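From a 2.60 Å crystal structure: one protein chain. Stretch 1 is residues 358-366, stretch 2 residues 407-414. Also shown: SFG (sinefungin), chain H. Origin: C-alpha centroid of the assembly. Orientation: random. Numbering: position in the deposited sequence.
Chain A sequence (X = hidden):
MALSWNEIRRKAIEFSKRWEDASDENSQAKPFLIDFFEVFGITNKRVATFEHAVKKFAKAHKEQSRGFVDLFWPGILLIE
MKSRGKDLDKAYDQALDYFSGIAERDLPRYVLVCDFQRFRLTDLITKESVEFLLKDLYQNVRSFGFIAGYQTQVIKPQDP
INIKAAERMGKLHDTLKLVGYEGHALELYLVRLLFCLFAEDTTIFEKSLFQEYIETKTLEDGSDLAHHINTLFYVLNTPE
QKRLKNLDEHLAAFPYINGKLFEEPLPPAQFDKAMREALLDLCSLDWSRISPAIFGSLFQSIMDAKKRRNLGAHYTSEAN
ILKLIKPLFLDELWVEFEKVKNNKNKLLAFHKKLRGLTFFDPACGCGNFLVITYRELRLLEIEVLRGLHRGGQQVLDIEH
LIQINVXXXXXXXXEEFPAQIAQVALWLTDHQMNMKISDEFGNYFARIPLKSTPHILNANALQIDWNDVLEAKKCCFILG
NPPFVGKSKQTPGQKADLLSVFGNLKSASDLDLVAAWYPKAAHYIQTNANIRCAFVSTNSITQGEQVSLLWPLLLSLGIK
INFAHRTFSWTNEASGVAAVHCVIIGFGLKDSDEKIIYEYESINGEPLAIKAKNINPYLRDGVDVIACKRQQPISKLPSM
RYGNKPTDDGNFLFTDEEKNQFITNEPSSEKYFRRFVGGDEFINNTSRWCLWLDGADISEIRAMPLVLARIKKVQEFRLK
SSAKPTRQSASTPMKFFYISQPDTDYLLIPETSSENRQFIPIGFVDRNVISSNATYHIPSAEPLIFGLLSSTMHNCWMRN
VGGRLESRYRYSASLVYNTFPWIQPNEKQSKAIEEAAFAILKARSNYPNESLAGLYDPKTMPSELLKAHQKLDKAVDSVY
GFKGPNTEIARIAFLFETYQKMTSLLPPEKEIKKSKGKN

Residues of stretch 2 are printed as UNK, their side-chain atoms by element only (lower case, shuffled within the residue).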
# COMPACT_ATOMS: atom_id res chain seq x y z
N THR A 358 -0.82 -4.87 25.40
CA THR A 358 0.28 -4.17 24.74
C THR A 358 0.08 -4.18 23.23
O THR A 358 -0.40 -5.18 22.66
CB THR A 358 1.64 -4.79 25.09
OG1 THR A 358 1.61 -6.21 24.86
CG2 THR A 358 1.97 -4.57 26.55
N PHE A 359 0.43 -3.07 22.58
CA PHE A 359 0.27 -2.91 21.14
C PHE A 359 1.61 -2.61 20.48
O PHE A 359 2.38 -1.78 20.98
CB PHE A 359 -0.75 -1.80 20.84
CG PHE A 359 -2.09 -2.04 21.49
CD1 PHE A 359 -3.10 -2.69 20.80
CD2 PHE A 359 -2.32 -1.65 22.80
CE1 PHE A 359 -4.31 -2.94 21.39
CE2 PHE A 359 -3.55 -1.89 23.39
CZ PHE A 359 -4.54 -2.53 22.68
N PHE A 360 1.86 -3.25 19.34
CA PHE A 360 3.19 -3.29 18.73
C PHE A 360 3.09 -3.07 17.22
O PHE A 360 2.66 -3.97 16.49
CB PHE A 360 3.85 -4.63 19.05
CG PHE A 360 5.30 -4.72 18.70
CD1 PHE A 360 6.00 -3.61 18.24
CD2 PHE A 360 5.96 -5.93 18.83
CE1 PHE A 360 7.34 -3.71 17.90
CE2 PHE A 360 7.30 -6.04 18.50
CZ PHE A 360 7.99 -4.92 18.03
N ASP A 361 3.51 -1.90 16.75
CA ASP A 361 3.49 -1.54 15.33
C ASP A 361 4.90 -1.54 14.74
O ASP A 361 5.63 -0.53 14.87
CB ASP A 361 2.82 -0.18 15.14
CG ASP A 361 2.61 0.20 13.65
OD1 ASP A 361 3.15 -0.48 12.74
OD2 ASP A 361 1.91 1.22 13.40
N PRO A 362 5.32 -2.62 14.04
CA PRO A 362 6.72 -2.77 13.63
C PRO A 362 7.10 -2.00 12.37
O PRO A 362 8.00 -2.43 11.63
CB PRO A 362 6.85 -4.29 13.39
CG PRO A 362 5.41 -4.84 13.38
CD PRO A 362 4.47 -3.69 13.50
N ALA A 363 6.42 -0.88 12.12
CA ALA A 363 6.68 0.01 11.00
C ALA A 363 5.81 1.25 11.21
O ALA A 363 5.12 1.70 10.29
CB ALA A 363 6.40 -0.68 9.66
N CYS A 364 5.84 1.80 12.42
CA CYS A 364 4.73 2.58 12.93
C CYS A 364 4.58 3.96 12.31
O CYS A 364 3.57 4.62 12.58
CB CYS A 364 4.86 2.70 14.45
SG CYS A 364 6.18 3.80 14.95
N GLY A 365 5.53 4.43 11.52
CA GLY A 365 5.38 5.76 10.95
C GLY A 365 5.30 6.83 12.03
O GLY A 365 6.08 6.82 12.99
N CYS A 366 4.36 7.76 11.89
CA CYS A 366 4.17 8.80 12.90
C CYS A 366 3.28 8.35 14.05
O CYS A 366 2.88 9.18 14.88
CB CYS A 366 3.58 10.06 12.25
SG CYS A 366 1.77 9.95 11.85
N UNK A 407 2.64 3.75 28.27
CA UNK A 407 3.62 2.66 28.37
C UNK A 407 3.10 1.35 27.85
O UNK A 407 3.76 0.34 27.99
c UNK A 407 3.01 2.34 30.84
c UNK A 407 4.13 2.48 29.81
o UNK A 407 1.89 1.91 30.49
o UNK A 407 3.26 2.65 32.03
N UNK A 408 1.93 1.28 27.24
CA UNK A 408 1.42 0.05 26.66
C UNK A 408 1.66 -0.02 25.16
O UNK A 408 1.27 -1.00 24.52
c UNK A 408 -0.38 0.10 28.44
n UNK A 408 -2.66 -0.76 28.19
o UNK A 408 -2.32 1.02 29.52
c UNK A 408 -0.07 -0.10 26.97
c UNK A 408 -1.88 0.16 28.77
N UNK A 409 2.34 0.97 24.57
CA UNK A 409 2.47 1.05 23.13
C UNK A 409 3.93 1.04 22.70
O UNK A 409 4.78 1.72 23.29
c UNK A 409 -1.67 2.45 24.37
c UNK A 409 0.24 2.19 22.88
c UNK A 409 -2.51 1.95 23.39
c UNK A 409 -0.28 2.55 24.12
c UNK A 409 -1.98 1.57 22.16
c UNK A 409 1.71 2.27 22.62
c UNK A 409 -0.61 1.67 21.92
N UNK A 410 4.21 0.25 21.66
CA UNK A 410 5.54 -0.14 21.23
C UNK A 410 5.60 -0.01 19.72
O UNK A 410 4.65 -0.40 19.03
c UNK A 410 5.87 -1.84 23.14
c UNK A 410 5.94 -2.30 25.92
c UNK A 410 4.70 -2.10 23.85
c UNK A 410 5.85 -1.60 21.64
c UNK A 410 7.11 -2.05 25.22
c UNK A 410 4.73 -2.33 25.24
c UNK A 410 7.08 -1.83 23.84
N UNK A 411 6.71 0.50 19.19
CA UNK A 411 6.80 0.70 17.75
C UNK A 411 8.23 0.77 17.26
O UNK A 411 9.14 1.19 17.98
N UNK A 412 8.43 0.37 15.99
CA UNK A 412 9.71 0.47 15.29
C UNK A 412 9.53 1.37 14.06
O UNK A 412 8.58 1.19 13.29
c UNK A 412 11.58 -0.76 14.25
c UNK A 412 10.32 -1.89 16.05
c UNK A 412 10.24 -0.91 14.87
c UNK A 412 10.44 -3.36 15.63
N UNK A 413 10.46 2.30 13.85
CA UNK A 413 10.35 3.28 12.78
C UNK A 413 11.76 3.72 12.34
O UNK A 413 12.59 4.08 13.18
c UNK A 413 9.49 4.46 13.24
c UNK A 413 9.57 5.74 12.43
o UNK A 413 8.29 4.78 10.62
o UNK A 413 9.89 6.19 10.07
c UNK A 413 9.22 5.55 10.93
N UNK A 414 12.03 3.68 11.04
CA UNK A 414 13.41 3.84 10.58
C UNK A 414 13.81 5.30 10.46
O UNK A 414 15.00 5.62 10.56
c UNK A 414 15.36 1.86 7.82
c UNK A 414 12.96 3.80 8.10
c UNK A 414 15.12 2.87 8.96
c UNK A 414 13.62 3.08 9.26
N SFG H . 1.20 3.73 9.70
CA SFG H . 1.99 4.95 9.69
C SFG H . 1.02 6.10 9.89
O SFG H . -0.20 5.85 10.00
OXT SFG H . 1.42 7.29 9.95
CB SFG H . 2.72 5.10 8.37
CG SFG H . 3.54 3.83 8.14
CD SFG H . 4.03 3.90 6.71
NE SFG H . 2.95 3.44 5.87
C5' SFG H . 5.30 3.06 6.50
C4' SFG H . 6.48 3.41 7.47
O4' SFG H . 7.34 2.44 7.46
C3' SFG H . 7.30 4.64 7.04
O3' SFG H . 7.11 5.61 7.97
C2' SFG H . 8.79 4.17 6.98
O2' SFG H . 9.71 5.17 7.58
C1' SFG H . 8.80 3.09 7.70
N9 SFG H . 9.72 2.10 7.24
C8 SFG H . 10.03 1.78 5.99
N7 SFG H . 10.89 0.76 6.01
C5 SFG H . 11.11 0.45 7.29
C6 SFG H . 11.92 -0.50 7.87
N6 SFG H . 12.79 -1.50 7.31
N1 SFG H . 11.99 -0.63 9.18
C2 SFG H . 11.24 0.19 9.97
N3 SFG H . 10.45 1.14 9.40
C4 SFG H . 10.38 1.27 8.06

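Position 407 carries four side-chain atoms, two carbons with two oxygens on the second, a short carboxylate. It lies out of reach of stretch 1, and both oxygens are hydrogen-bonded elsewhere in the structure. This is Asp407.

At position 408 the side chain has three carbons in a chain, the third bearing one oxygen and one nitrogen, which makes it an amide one methylene longer than asparagine. Its CA-to-CB bond points sideways, and the side chain's nearest approach to stretch 1 is from CB to Thr358 CA, 4.7 Å; the contact is made by the backbone, whose O accepts a hydrogen bond from Phe359 N at 3.0 Å. The residue is Gln408.

Position 409 shows one carbon followed by a ring of six carbons, with no further atom on the ring. It lies on the same face of the sheet as Phe359, and its ring is nearly parallel to that of Phe359, with planes at 12°. The centroids are 5.0 Å apart, however, and the rings are slid so that they barely overlap. A carbocyclic ring without a hydroxyl identifies Phe409, whose CE2 approaches Phe359 CD2 to 3.3 Å.

The same atom set, one carbon and a plain six-membered ring, recurs at position 410, now on the face that holds Phe360. Its CB is 4.0 Å from Phe360 CD1, and the ring reaches the methyl group of Thr358. This is Phe410; its CE1 lies 3.8 Å from Thr358 CG2.

Position 411 has no side-chain atoms and is therefore Gly411. An ideally placed CB would lie 3.0 Å from Cys364 SG, a tight fit, so the bare backbone leaves room for that sulfur, which sits 4.2 Å from Gly411 CA.

Four carbons, forked at the first and with one arm two carbons long, occupy position 412. The tip of the longer arm meets the edge of the Phe360 ring. The beta-branched form identifies Ile412, with CD1 3.8 Å from Phe360 CZ and 4.3 Å from Pro362 CB.

Position 413 holds three carbons, the third carrying two oxygens. Its CA-to-CB bond points toward stretch 1, and one oxygen accepts a weak hydrogen bond from Gly365 N. This is Glu413: OE1 is 2.9 Å from Gly365 N and also accepts from O3' of sinefungin at 3.0 Å, while OE2 accepts from the ligand O2' at 2.7 Å.

Position 414 again has four carbons, forked at the first with one two-carbon arm, but it is out of reach of stretch 1. It is Ile414, whose backbone N lies 3.4 Å from sinefungin N3.

The contact is a parallel pairing of strands, their axes 4.6 Å apart. Hydrogen bonds alternate along it: Phe410 N to Phe359 O (2.8 Å), Asp361 N to Phe410 O (3.0 Å) and Ile412 N to Asp361 O (3.1 Å). Beyond the strand of stretch 1, Cys364 N continues the pairing to Ile412 O at 2.9 Å. Phenylalanines pack on both faces, and past them the Glu413 carboxylate joins the loop to the ligand ribose.

Stretch 2 (407-414) DQFFGIEI
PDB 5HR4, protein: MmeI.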